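Local coordinates for protein succinyl-CoA:3-ketoacid coenzyme A transferase subunit B (Helicobacter pylori, PDB 3RRL) that catalyses the transfer of coenzyme A from succinyl-CoA to a 3-oxo acid, giving a 3-oxoacyl-CoA and succinate, at residues Gly123-Leu128 / Pro157-Gly162; Ala96-Met101 / Asp127-Ala132; Lys7-Glu12 / Ile136-His141; Val164-Leu167 / Ala172-Glu175. All blocks are in the same frame, centred on the assembly; numbering follows the deposited sequence.

Contact 1. Residues Gly123-Leu128 / Pro157-Gly162; sequences GGAMDL and PLTGKG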
loop_
_atom_site.group_PDB
_atom_site.type_symbol
_atom_site.label_atom_id
_atom_site.label_comp_id
_atom_site.label_asym_id
_atom_site.label_seq_id
_atom_site.Cartn_x
_atom_site.Cartn_y
_atom_site.Cartn_z
ATOM N N GLY B 123 13.530 0.957 -15.696
ATOM C CA GLY B 123 12.316 1.669 -15.322
ATOM C C GLY B 123 11.206 0.678 -14.965
ATOM O O GLY B 123 11.433 -0.288 -14.235
ATOM N N GLY B 124 10.008 0.888 -15.502
ATOM C CA GLY B 124 8.882 0.021 -15.194
ATOM C C GLY B 124 8.632 -1.121 -16.169
ATOM O O GLY B 124 7.654 -1.860 -16.027
ATOM N N ALA B 125 9.515 -1.284 -17.149
ATOM C CA ALA B 125 9.330 -2.303 -18.187
ATOM C C ALA B 125 9.233 -3.731 -17.636
ATOM O O ALA B 125 8.412 -4.535 -18.092
ATOM C CB ALA B 125 10.436 -2.209 -19.222
HETATM N N MSE B 126 10.064 -4.054 -16.654
HETATM C CA MSE B 126 10.004 -5.386 -16.063
HETATM C C MSE B 126 8.677 -5.669 -15.360
HETATM O O MSE B 126 8.172 -6.789 -15.417
HETATM C CB MSE B 126 11.181 -5.621 -15.125
HETATM C CG MSE B 126 12.499 -5.714 -15.861
HETATM SE SE MSE B 126 13.870 -6.460 -14.738
HETATM C CE MSE B 126 15.317 -6.556 -16.038
ATOM N N ASP B 127 8.116 -4.657 -14.708
ATOM C CA ASP B 127 6.823 -4.797 -14.049
ATOM C C ASP B 127 5.701 -4.984 -15.069
ATOM O O ASP B 127 4.835 -5.857 -14.912
ATOM C CB ASP B 127 6.524 -3.579 -13.175
ATOM C CG ASP B 127 7.453 -3.467 -11.982
ATOM O OD1 ASP B 127 7.173 -4.133 -10.956
ATOM O OD2 ASP B 127 8.456 -2.713 -12.070
ATOM N N LEU B 128 5.727 -4.164 -16.116
ATOM C CA LEU B 128 4.681 -4.180 -17.131
ATOM C C LEU B 128 4.559 -5.512 -17.901
ATOM O O LEU B 128 3.443 -5.984 -18.120
ATOM C CB LEU B 128 4.844 -2.991 -18.083
ATOM C CG LEU B 128 4.326 -1.659 -17.522
ATOM C CD1 LEU B 128 5.152 -0.494 -18.033
ATOM C CD2 LEU B 128 2.842 -1.444 -17.827
ATOM N N PRO B 157 20.666 -8.800 -22.476
ATOM C CA PRO B 157 20.047 -9.082 -21.175
ATOM C C PRO B 157 18.528 -9.007 -21.276
ATOM O O PRO B 157 17.997 -8.064 -21.876
ATOM C CB PRO B 157 20.575 -7.955 -20.285
ATOM C CG PRO B 157 21.899 -7.589 -20.911
ATOM C CD PRO B 157 21.677 -7.729 -22.391
ATOM N N LEU B 158 17.847 -9.992 -20.695
ATOM C CA LEU B 158 16.395 -10.077 -20.781
ATOM C C LEU B 158 15.642 -9.050 -19.943
ATOM O O LEU B 158 15.996 -8.777 -18.791
ATOM C CB LEU B 158 15.917 -11.468 -20.382
ATOM C CG LEU B 158 16.249 -12.607 -21.336
ATOM C CD1 LEU B 158 15.263 -13.740 -21.091
ATOM C CD2 LEU B 158 16.185 -12.131 -22.776
ATOM N N THR B 159 14.598 -8.481 -20.534
ATOM C CA THR B 159 13.612 -7.734 -19.762
ATOM C C THR B 159 12.633 -8.703 -19.100
ATOM O O THR B 159 12.162 -8.469 -17.987
ATOM C CB THR B 159 12.832 -6.777 -20.643
ATOM O OG1 THR B 159 13.747 -5.889 -21.292
ATOM C CG2 THR B 159 11.858 -5.983 -19.813
ATOM N N GLY B 160 12.327 -9.791 -19.800
ATOM C CA GLY B 160 11.464 -10.824 -19.260
ATOM C C GLY B 160 11.513 -12.087 -20.099
ATOM O O GLY B 160 11.812 -12.038 -21.292
ATOM N N LYS B 161 11.199 -13.217 -19.472
ATOM C CA LYS B 161 11.230 -14.514 -20.138
ATOM C C LYS B 161 9.808 -14.987 -20.445
ATOM O O LYS B 161 8.964 -15.049 -19.549
ATOM C CB LYS B 161 11.959 -15.517 -19.241
ATOM C CG LYS B 161 12.380 -16.807 -19.910
ATOM C CD LYS B 161 13.416 -17.540 -19.062
ATOM C CE LYS B 161 13.530 -19.015 -19.459
ATOM N NZ LYS B 161 13.659 -19.225 -20.936
ATOM N N GLY B 162 9.538 -15.290 -21.711
ATOM C CA GLY B 162 8.231 -15.780 -22.139
ATOM C C GLY B 162 7.095 -14.832 -21.782
ATOM O O GLY B 162 6.023 -15.257 -21.345
#
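Met126, in the first turn of helix 125-131, packs against Thr159, which with Gly160 forms a classic beta bulge opposite Leu109 of strand 109-114. The contact is small and has no hydrogen bond between its two segments. Apolar contact centres on the Thr159 methyl, CG2, which lies 4.0 Å from Met126 CG and 4.1 Å from Ala125 CB. OG1 of Thr159 stands beside the backbone N (chi1 -57°), which puts CG2 anti to that N and facing the helix, while OG1 hydrogen-bonds to Asn111 OD1.

A second kind of contact sets the Met126 chain against backbone carbonyls. Met126 is a selenomethionine, a label rather than the natural residue. Its chain is extended beyond CG and crosses Thr159 at a slant, with CG 3.5 Å from Thr159 O. This is carbon-to-oxygen packing, as is the approach of the chain's end to Leu158 O, a carbonyl that takes its hydrogen bond from Trp112 NE1.

Within the segment 123-128, Leu128 N bonds to Gly124 O at 3.0 Å and closes the opening helical turn. The helix start lies close to the active site: the side chain of Ala125 is about 7 Å from that of Glu43, the predicted catalytic residue. Another protein chain also reaches this region, where Asp127 hydrogen-bonds to it through both carboxylate oxygens. At the far end of the Met126 chain, the terminal methyl CE stops 3.6 Å from Leu158 O.

Contact 2. Residues Ala96-Met101 / Asp127-Ala132; sequences AILGGM and DLVHGA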
loop_
_atom_site.group_PDB
_atom_site.type_symbol
_atom_site.label_atom_id
_atom_site.label_comp_id
_atom_site.label_asym_id
_atom_site.label_seq_id
_atom_site.Cartn_x
_atom_site.Cartn_y
_atom_site.Cartn_z
ATOM N N ALA B 96 -0.221 -3.540 -22.401
ATOM C CA ALA B 96 1.031 -2.808 -22.344
ATOM C C ALA B 96 1.727 -2.985 -23.680
ATOM O O ALA B 96 1.934 -4.113 -24.136
ATOM C CB ALA B 96 1.904 -3.312 -21.218
ATOM N N ILE B 97 2.062 -1.866 -24.312
ATOM C CA ILE B 97 2.774 -1.884 -25.574
ATOM C C ILE B 97 4.186 -1.393 -25.334
ATOM O O ILE B 97 4.393 -0.370 -24.675
ATOM C CB ILE B 97 2.082 -1.014 -26.625
ATOM C CG1 ILE B 97 0.612 -1.432 -26.766
ATOM C CG2 ILE B 97 2.802 -1.138 -27.959
ATOM C CD1 ILE B 97 -0.137 -0.675 -27.832
ATOM N N LEU B 98 5.157 -2.139 -25.852
ATOM C CA LEU B 98 6.560 -1.878 -25.562
ATOM C C LEU B 98 7.408 -1.974 -26.815
ATOM O O LEU B 98 7.055 -2.678 -27.769
ATOM C CB LEU B 98 7.096 -2.880 -24.530
ATOM C CG LEU B 98 6.547 -2.906 -23.103
ATOM C CD1 LEU B 98 5.506 -3.998 -22.948
ATOM C CD2 LEU B 98 7.677 -3.139 -22.121
ATOM N N GLY B 99 8.533 -1.261 -26.811
ATOM C CA GLY B 99 9.532 -1.427 -27.848
ATOM C C GLY B 99 10.467 -2.545 -27.440
ATOM O O GLY B 99 10.411 -3.006 -26.306
ATOM N N GLY B 100 11.319 -2.997 -28.353
ATOM C CA GLY B 100 12.306 -3.998 -28.000
ATOM C C GLY B 100 13.544 -3.925 -28.866
ATOM O O GLY B 100 13.508 -3.435 -29.998
HETATM N N MSE B 101 14.666 -4.356 -28.308
HETATM C CA MSE B 101 15.874 -4.586 -29.098
HETATM C C MSE B 101 15.933 -5.986 -29.709
HETATM O O MSE B 101 16.411 -6.168 -30.827
HETATM C CB MSE B 101 17.107 -4.245 -28.278
HETATM C CG MSE B 101 17.095 -2.783 -27.844
HETATM SE SE MSE B 101 18.496 -2.358 -26.588
HETATM C CE MSE B 101 17.953 -3.525 -25.136
ATOM N N ASP B 127 8.116 -4.657 -14.708
ATOM C CA ASP B 127 6.823 -4.797 -14.049
ATOM C C ASP B 127 5.701 -4.984 -15.069
ATOM O O ASP B 127 4.835 -5.857 -14.912
ATOM C CB ASP B 127 6.524 -3.579 -13.175
ATOM C CG ASP B 127 7.453 -3.467 -11.982
ATOM O OD1 ASP B 127 7.173 -4.133 -10.956
ATOM O OD2 ASP B 127 8.456 -2.713 -12.070
ATOM N N LEU B 128 5.727 -4.164 -16.116
ATOM C CA LEU B 128 4.681 -4.180 -17.131
ATOM C C LEU B 128 4.559 -5.512 -17.901
ATOM O O LEU B 128 3.443 -5.984 -18.120
ATOM C CB LEU B 128 4.844 -2.991 -18.083
ATOM C CG LEU B 128 4.326 -1.659 -17.522
ATOM C CD1 LEU B 128 5.152 -0.494 -18.033
ATOM C CD2 LEU B 128 2.842 -1.444 -17.827
ATOM N N VAL B 129 5.687 -6.115 -18.288
ATOM C CA VAL B 129 5.673 -7.382 -19.040
ATOM C C VAL B 129 5.007 -8.545 -18.303
ATOM O O VAL B 129 4.433 -9.432 -18.935
ATOM C CB VAL B 129 7.095 -7.853 -19.506
ATOM C CG1 VAL B 129 7.679 -6.911 -20.541
ATOM C CG2 VAL B 129 8.045 -8.038 -18.323
ATOM N N HIS B 130 5.121 -8.569 -16.979
ATOM C CA HIS B 130 4.415 -9.573 -16.182
ATOM C C HIS B 130 2.955 -9.238 -15.861
ATOM O O HIS B 130 2.085 -10.109 -15.923
ATOM C CB HIS B 130 5.183 -9.893 -14.903
ATOM C CG HIS B 130 6.456 -10.638 -15.144
ATOM N ND1 HIS B 130 7.679 -10.012 -15.232
ATOM C CD2 HIS B 130 6.693 -11.957 -15.337
ATOM C CE1 HIS B 130 8.619 -10.912 -15.459
ATOM N NE2 HIS B 130 8.046 -12.101 -15.528
ATOM N N GLY B 131 2.690 -7.981 -15.516
ATOM C CA GLY B 131 1.372 -7.582 -15.035
ATOM C C GLY B 131 0.275 -7.403 -16.075
ATOM O O GLY B 131 -0.870 -7.792 -15.840
ATOM N N ALA B 132 0.611 -6.809 -17.219
ATOM C CA ALA B 132 -0.391 -6.486 -18.238
ATOM C C ALA B 132 -1.133 -7.743 -18.701
ATOM O O ALA B 132 -0.516 -8.782 -18.891
ATOM C CB ALA B 132 0.272 -5.792 -19.415
#
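Ala96 and Leu98 meet Leu128, Val129 and Ala132 through methyl groups alone; no ring, amide or other flat side chain takes part, so the contact has no faces or edges to assign. Alternate residues of strand 95-98 turn the same way, and Ala96 and Leu98 both direct their CB toward helix 125-131, which lies across that face of the sheet.

The tightest point is at the helix end, where Ala96 CB and Ala132 CB are 3.5 Å apart, closer than usual van der Waals contact. Ala132 is the first residue to leave helical geometry, yet its N still bonds to Leu128 O at 3.1 Å. One turn earlier, Leu128 CD2 reaches Ala96 CB at 4.0 Å, so the small alanine is met from two helical positions. Farther along the strand, the Leu98 and Val129 side chains cross at about a right angle. A chi1 of -67° sets Val129 CG1 beside its backbone N, where it meets Leu98 CD2 at 4.1 Å.

The helix lies in the connection from strand 95-98 to its parallel neighbour 134-138, a beta-alpha-beta crossover that also includes strands of a smaller sheet. Leu128 packs on Glu43, the predicted active-site residue. With all five touching residues buried and every contact apolar, helix and sheet are joined here by dispersion and exclusion of water, with close fit taking the place of directional bonds.

Contact 3. Residues Lys7-Glu12 / Ile136-His141; sequences KRAAKE and IVIMEH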
loop_
_atom_site.group_PDB
_atom_site.type_symbol
_atom_site.label_atom_id
_atom_site.label_comp_id
_atom_site.label_asym_id
_atom_site.label_seq_id
_atom_site.Cartn_x
_atom_site.Cartn_y
_atom_site.Cartn_z
ATOM N N LYS B 7 0.410 2.004 -37.016
ATOM C CA LYS B 7 -0.966 1.819 -37.457
ATOM C C LYS B 7 -1.510 0.405 -37.211
ATOM O O LYS B 7 -2.696 0.241 -36.926
ATOM C CB LYS B 7 -1.121 2.234 -38.924
ATOM C CG LYS B 7 -0.978 3.746 -39.095
ATOM C CD LYS B 7 -1.360 4.239 -40.477
ATOM C CE LYS B 7 -1.254 5.758 -40.539
ATOM N NZ LYS B 7 -1.552 6.306 -41.894
ATOM N N ARG B 8 -0.654 -0.609 -37.308
ATOM C CA ARG B 8 -1.099 -1.979 -37.046
ATOM C C ARG B 8 -1.262 -2.182 -35.543
ATOM O O ARG B 8 -2.208 -2.824 -35.091
ATOM C CB ARG B 8 -0.126 -3.004 -37.639
ATOM C CG ARG B 8 -0.474 -4.456 -37.324
ATOM C CD ARG B 8 -1.901 -4.811 -37.752
ATOM N NE ARG B 8 -2.278 -6.160 -37.330
ATOM C CZ ARG B 8 -2.708 -6.467 -36.106
ATOM N NH1 ARG B 8 -3.021 -7.716 -35.805
ATOM N NH2 ARG B 8 -2.829 -5.526 -35.180
ATOM N N ALA B 9 -0.346 -1.608 -34.772
ATOM C CA ALA B 9 -0.445 -1.648 -33.316
ATOM C C ALA B 9 -1.725 -0.978 -32.822
ATOM O O ALA B 9 -2.338 -1.431 -31.853
ATOM C CB ALA B 9 0.772 -0.988 -32.686
ATOM N N ALA B 10 -2.126 0.103 -33.488
ATOM C CA ALA B 10 -3.314 0.852 -33.077
ATOM C C ALA B 10 -4.572 -0.005 -33.134
ATOM O O ALA B 10 -5.511 0.202 -32.371
ATOM C CB ALA B 10 -3.486 2.093 -33.933
ATOM N N LYS B 11 -4.580 -0.971 -34.041
ATOM C CA LYS B 11 -5.727 -1.849 -34.203
ATOM C C LYS B 11 -5.965 -2.713 -32.970
ATOM O O LYS B 11 -7.063 -3.244 -32.777
ATOM C CB LYS B 11 -5.558 -2.722 -35.447
ATOM C CG LYS B 11 -5.559 -1.938 -36.752
ATOM C CD LYS B 11 -5.521 -2.873 -37.957
ATOM C CE LYS B 11 -5.939 -2.154 -39.230
ATOM N NZ LYS B 11 -5.070 -0.981 -39.541
ATOM N N GLU B 12 -4.939 -2.851 -32.137
ATOM C CA GLU B 12 -5.054 -3.652 -30.916
ATOM C C GLU B 12 -5.761 -2.910 -29.774
ATOM O O GLU B 12 -6.151 -3.512 -28.766
ATOM C CB GLU B 12 -3.673 -4.143 -30.465
ATOM C CG GLU B 12 -2.977 -5.022 -31.500
ATOM C CD GLU B 12 -3.707 -6.336 -31.720
ATOM O OE1 GLU B 12 -4.082 -6.976 -30.709
ATOM O OE2 GLU B 12 -3.914 -6.726 -32.894
ATOM N N ILE B 136 2.153 -6.529 -25.821
ATOM C CA ILE B 136 2.502 -6.400 -27.229
ATOM C C ILE B 136 3.842 -5.678 -27.394
ATOM O O ILE B 136 4.034 -4.592 -26.856
ATOM C CB ILE B 136 1.440 -5.595 -27.995
ATOM C CG1 ILE B 136 0.056 -6.213 -27.806
ATOM C CG2 ILE B 136 1.794 -5.504 -29.477
ATOM C CD1 ILE B 136 -1.059 -5.386 -28.428
ATOM N N VAL B 137 4.764 -6.284 -28.137
ATOM C CA VAL B 137 6.012 -5.621 -28.486
ATOM C C VAL B 137 5.939 -5.151 -29.936
ATOM O O VAL B 137 5.540 -5.909 -30.824
ATOM C CB VAL B 137 7.227 -6.554 -28.326
ATOM C CG1 VAL B 137 8.481 -5.897 -28.906
ATOM C CG2 VAL B 137 7.441 -6.911 -26.871
ATOM N N ILE B 138 6.307 -3.897 -30.170
ATOM C CA ILE B 138 6.360 -3.361 -31.522
ATOM C C ILE B 138 7.767 -2.846 -31.801
ATOM O O ILE B 138 8.337 -2.084 -31.014
ATOM C CB ILE B 138 5.306 -2.261 -31.765
ATOM C CG1 ILE B 138 5.671 -0.972 -31.016
ATOM C CG2 ILE B 138 3.922 -2.770 -31.393
ATOM C CD1 ILE B 138 4.757 0.207 -31.347
HETATM N N MSE B 139 8.326 -3.296 -32.914
HETATM C CA MSE B 139 9.755 -3.212 -33.122
HETATM C C MSE B 139 10.091 -3.243 -34.601
HETATM O O MSE B 139 9.420 -3.929 -35.372
HETATM C CB MSE B 139 10.361 -4.436 -32.457
HETATM C CG MSE B 139 11.848 -4.510 -32.446
HETATM SE SE MSE B 139 12.276 -6.138 -31.490
HETATM C CE MSE B 139 11.706 -7.441 -32.816
ATOM N N GLU B 140 11.149 -2.546 -34.996
ATOM C CA GLU B 140 11.677 -2.717 -36.344
ATOM C C GLU B 140 12.285 -4.112 -36.438
ATOM O O GLU B 140 12.953 -4.568 -35.506
ATOM C CB GLU B 140 12.699 -1.628 -36.680
ATOM C CG GLU B 140 12.059 -0.298 -37.065
ATOM C CD GLU B 140 13.031 0.863 -37.018
ATOM O OE1 GLU B 140 13.936 0.923 -37.877
ATOM O OE2 GLU B 140 12.888 1.718 -36.117
ATOM N N HIS B 141 12.031 -4.791 -37.554
ATOM C CA HIS B 141 12.338 -6.216 -37.683
ATOM C C HIS B 141 13.840 -6.511 -37.706
ATOM O O HIS B 141 14.283 -7.533 -37.183
ATOM C CB HIS B 141 11.657 -6.805 -38.926
ATOM C CG HIS B 141 11.510 -8.296 -38.886
ATOM N ND1 HIS B 141 10.304 -8.919 -38.646
ATOM C CD2 HIS B 141 12.420 -9.287 -39.049
ATOM C CE1 HIS B 141 10.474 -10.231 -38.663
ATOM N NE2 HIS B 141 11.749 -10.479 -38.910
#
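Glu12 and Ala9, near the end of helix 2-10, rest on Ile136 and Ile138 of strand 134-138. The first torsion of Glu12 (chi1 -60°) sets CG beside the backbone N and lays it along the isoleucine: Ile136 CD1 lies 3.5 Å from Glu12 CB and 3.6 Å from Glu12 CG, the two side chains crossing at a slant. A bend at chi2 (-66°) then turns the carboxylate toward Arg8. Ile138 holds CG1 between its backbone N and carbonyl carbon (chi1 71°), which sets the branch methyl CG2 toward the helix, 3.8 Å from Ala9 CB.

The carboxylate of Glu12 is gripped by two cationic side chains and an amide. Arg8, one helical turn earlier, approaches end-on with both terminal nitrogens on a single oxygen: NH2 meets Glu12 OE2 at 2.8 Å and NH1 meets the same OE2 at 3.2 Å, that oxygen lying almost in the guanidinium plane. OE2 also accepts from Gln166 NE2, and OE1 forms a salt bridge with Lys134.

One glutamate thus serves two purposes: its methylenes pack on Ile136 while its oxygens take hydrogen bonds and salt bridges. So many donors, two of the side chains being cationic, would favour the ionised carboxylate.

Contact 4. Residues Val164-Leu167 / Ala172-Glu175; sequences VHQL and AVFE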
loop_
_atom_site.group_PDB
_atom_site.type_symbol
_atom_site.label_atom_id
_atom_site.label_comp_id
_atom_site.label_asym_id
_atom_site.label_seq_id
_atom_site.Cartn_x
_atom_site.Cartn_y
_atom_site.Cartn_z
ATOM N N VAL B 164 6.039 -12.199 -23.986
ATOM C CA VAL B 164 5.476 -11.488 -25.133
ATOM C C VAL B 164 4.302 -12.255 -25.710
ATOM O O VAL B 164 4.453 -13.408 -26.079
ATOM C CB VAL B 164 6.534 -11.255 -26.239
ATOM C CG1 VAL B 164 5.908 -10.570 -27.450
ATOM C CG2 VAL B 164 7.691 -10.427 -25.694
ATOM N N HIS B 165 3.128 -11.630 -25.739
ATOM C CA HIS B 165 1.941 -12.247 -26.326
ATOM C C HIS B 165 1.888 -12.073 -27.837
ATOM O O HIS B 165 1.540 -13.000 -28.572
ATOM C CB HIS B 165 0.660 -11.703 -25.683
ATOM C CG HIS B 165 0.461 -12.150 -24.270
ATOM N ND1 HIS B 165 0.843 -11.386 -23.188
ATOM C CD2 HIS B 165 -0.059 -13.289 -23.760
ATOM C CE1 HIS B 165 0.556 -12.033 -22.072
ATOM N NE2 HIS B 165 0.008 -13.190 -22.391
ATOM N N GLN B 166 2.236 -10.876 -28.297
ATOM C CA GLN B 166 2.125 -10.550 -29.711
ATOM C C GLN B 166 3.275 -9.639 -30.124
ATOM O O GLN B 166 3.671 -8.739 -29.378
ATOM C CB GLN B 166 0.777 -9.884 -29.977
ATOM C CG GLN B 166 0.598 -9.309 -31.378
ATOM C CD GLN B 166 -0.694 -8.507 -31.497
ATOM O OE1 GLN B 166 -1.062 -7.766 -30.586
ATOM N NE2 GLN B 166 -1.396 -8.670 -32.604
ATOM N N LEU B 167 3.822 -9.889 -31.305
ATOM C CA LEU B 167 4.936 -9.097 -31.805
ATOM C C LEU B 167 4.582 -8.521 -33.170
ATOM O O LEU B 167 4.243 -9.253 -34.101
ATOM C CB LEU B 167 6.214 -9.943 -31.890
ATOM C CG LEU B 167 7.346 -9.390 -32.762
ATOM C CD1 LEU B 167 7.911 -8.099 -32.185
ATOM C CD2 LEU B 167 8.454 -10.432 -32.948
ATOM N N ALA B 172 5.970 -8.378 -40.265
ATOM C CA ALA B 172 4.921 -9.296 -39.873
ATOM C C ALA B 172 4.376 -9.179 -38.459
ATOM O O ALA B 172 4.915 -8.485 -37.615
ATOM C CB ALA B 172 5.405 -10.694 -40.097
ATOM N N VAL B 173 3.273 -9.876 -38.240
ATOM C CA VAL B 173 2.667 -9.999 -36.939
ATOM C C VAL B 173 2.807 -11.450 -36.484
ATOM O O VAL B 173 2.473 -12.368 -37.207
ATOM C CB VAL B 173 1.196 -9.610 -36.955
ATOM C CG1 VAL B 173 0.617 -9.719 -35.580
ATOM C CG2 VAL B 173 1.032 -8.232 -37.495
ATOM N N PHE B 174 3.311 -11.636 -35.274
ATOM C CA PHE B 174 3.512 -12.946 -34.705
ATOM C C PHE B 174 2.775 -13.054 -33.389
ATOM O O PHE B 174 2.598 -12.072 -32.695
ATOM C CB PHE B 174 4.984 -13.189 -34.401
ATOM C CG PHE B 174 5.882 -13.142 -35.588
ATOM C CD1 PHE B 174 6.225 -14.297 -36.253
ATOM C CD2 PHE B 174 6.415 -11.949 -36.017
ATOM C CE1 PHE B 174 7.058 -14.256 -37.327
ATOM C CE2 PHE B 174 7.252 -11.908 -37.095
ATOM C CZ PHE B 174 7.575 -13.062 -37.749
ATOM N N GLU B 175 2.344 -14.263 -33.058
ATOM C CA GLU B 175 1.738 -14.539 -31.763
ATOM C C GLU B 175 2.514 -15.629 -31.033
ATOM O O GLU B 175 3.237 -16.411 -31.646
ATOM C CB GLU B 175 0.267 -14.917 -31.920
ATOM C CG GLU B 175 -0.604 -13.725 -32.282
ATOM C CD GLU B 175 -2.054 -14.093 -32.548
ATOM O OE1 GLU B 175 -2.393 -15.298 -32.494
ATOM O OE2 GLU B 175 -2.853 -13.166 -32.818
#
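Leu167 O receives the shorter of two backbone hydrogen bonds in this beta hairpin: Phe174 N lies 2.8 Å from Leu167 O, in the carbonyl plane, with an N-H...O angle of 166°. The same oxygen is approached by Val173 CA at 3.3 Å in a CA-H...O contact. The return bond, from Leu167 N to Phe174 O, measures 2.9 Å and is straighter still at 171°, though its donor is tilted from the carbonyl plane. Leu167 and Phe174 are therefore an antiparallel hydrogen-bonded pair, and Gln166 and Glu175 form the adjoining non-hydrogen-bonded pair. There, CA-H...O contacts fill in: Gln166 CA sits 3.4 Å from Phe174 O and Glu175 CA 3.5 Å from His165 O.

On the sheet face of Leu167 and Phe174, the two side chains lie side by side and point the same way, Leu167 CD2 coming 4.0 Å from Phe174 CD2. The ring has Leu167 O at its edge, near the ring plane. On the face of Gln166, the extended glutamine chain (CG opposite the backbone N, chi1 172°) crosses Val173 at a slant, bringing Gln166 NE2 to 3.7 Å from Val173 CG1. Its amide oxygen OE1 is held from elsewhere, by a hydrogen bond from Lys134 NZ.

Strand 166-168 runs between the parallel strand 134-138 and the antiparallel strand 172-177, which in turn borders strand 180-186. Helix 2-10 packs by Arg8 on the face carrying Gln166 and Val173, while Met181 of strand 180-186 touches both Leu167 and Phe174.

Contacts 2, 3 and 4 reach one large mixed sheet, in which strands 95-98, 134-138, 166-168 and 172-177 are successive neighbours. Contact 1 stands beside it, sharing helix 125-131 with contact 2, their centres about 7 Å apart. Contacts 3 and 4 have centres about 9 Å apart, while contacts 1 and 3 are about 18 Å apart. Helices 125-131 and 2-10 meet the strands from opposite faces. Along the chain, contact 3 spans contact 2, and the hairpin of contact 4 follows the other three. Contacts 1 and 2 thus lie toward the predicted catalytic Glu43, whereas contact 3 packs a helix on the sheet and contact 4 pairs two of its strands, both away from that residue.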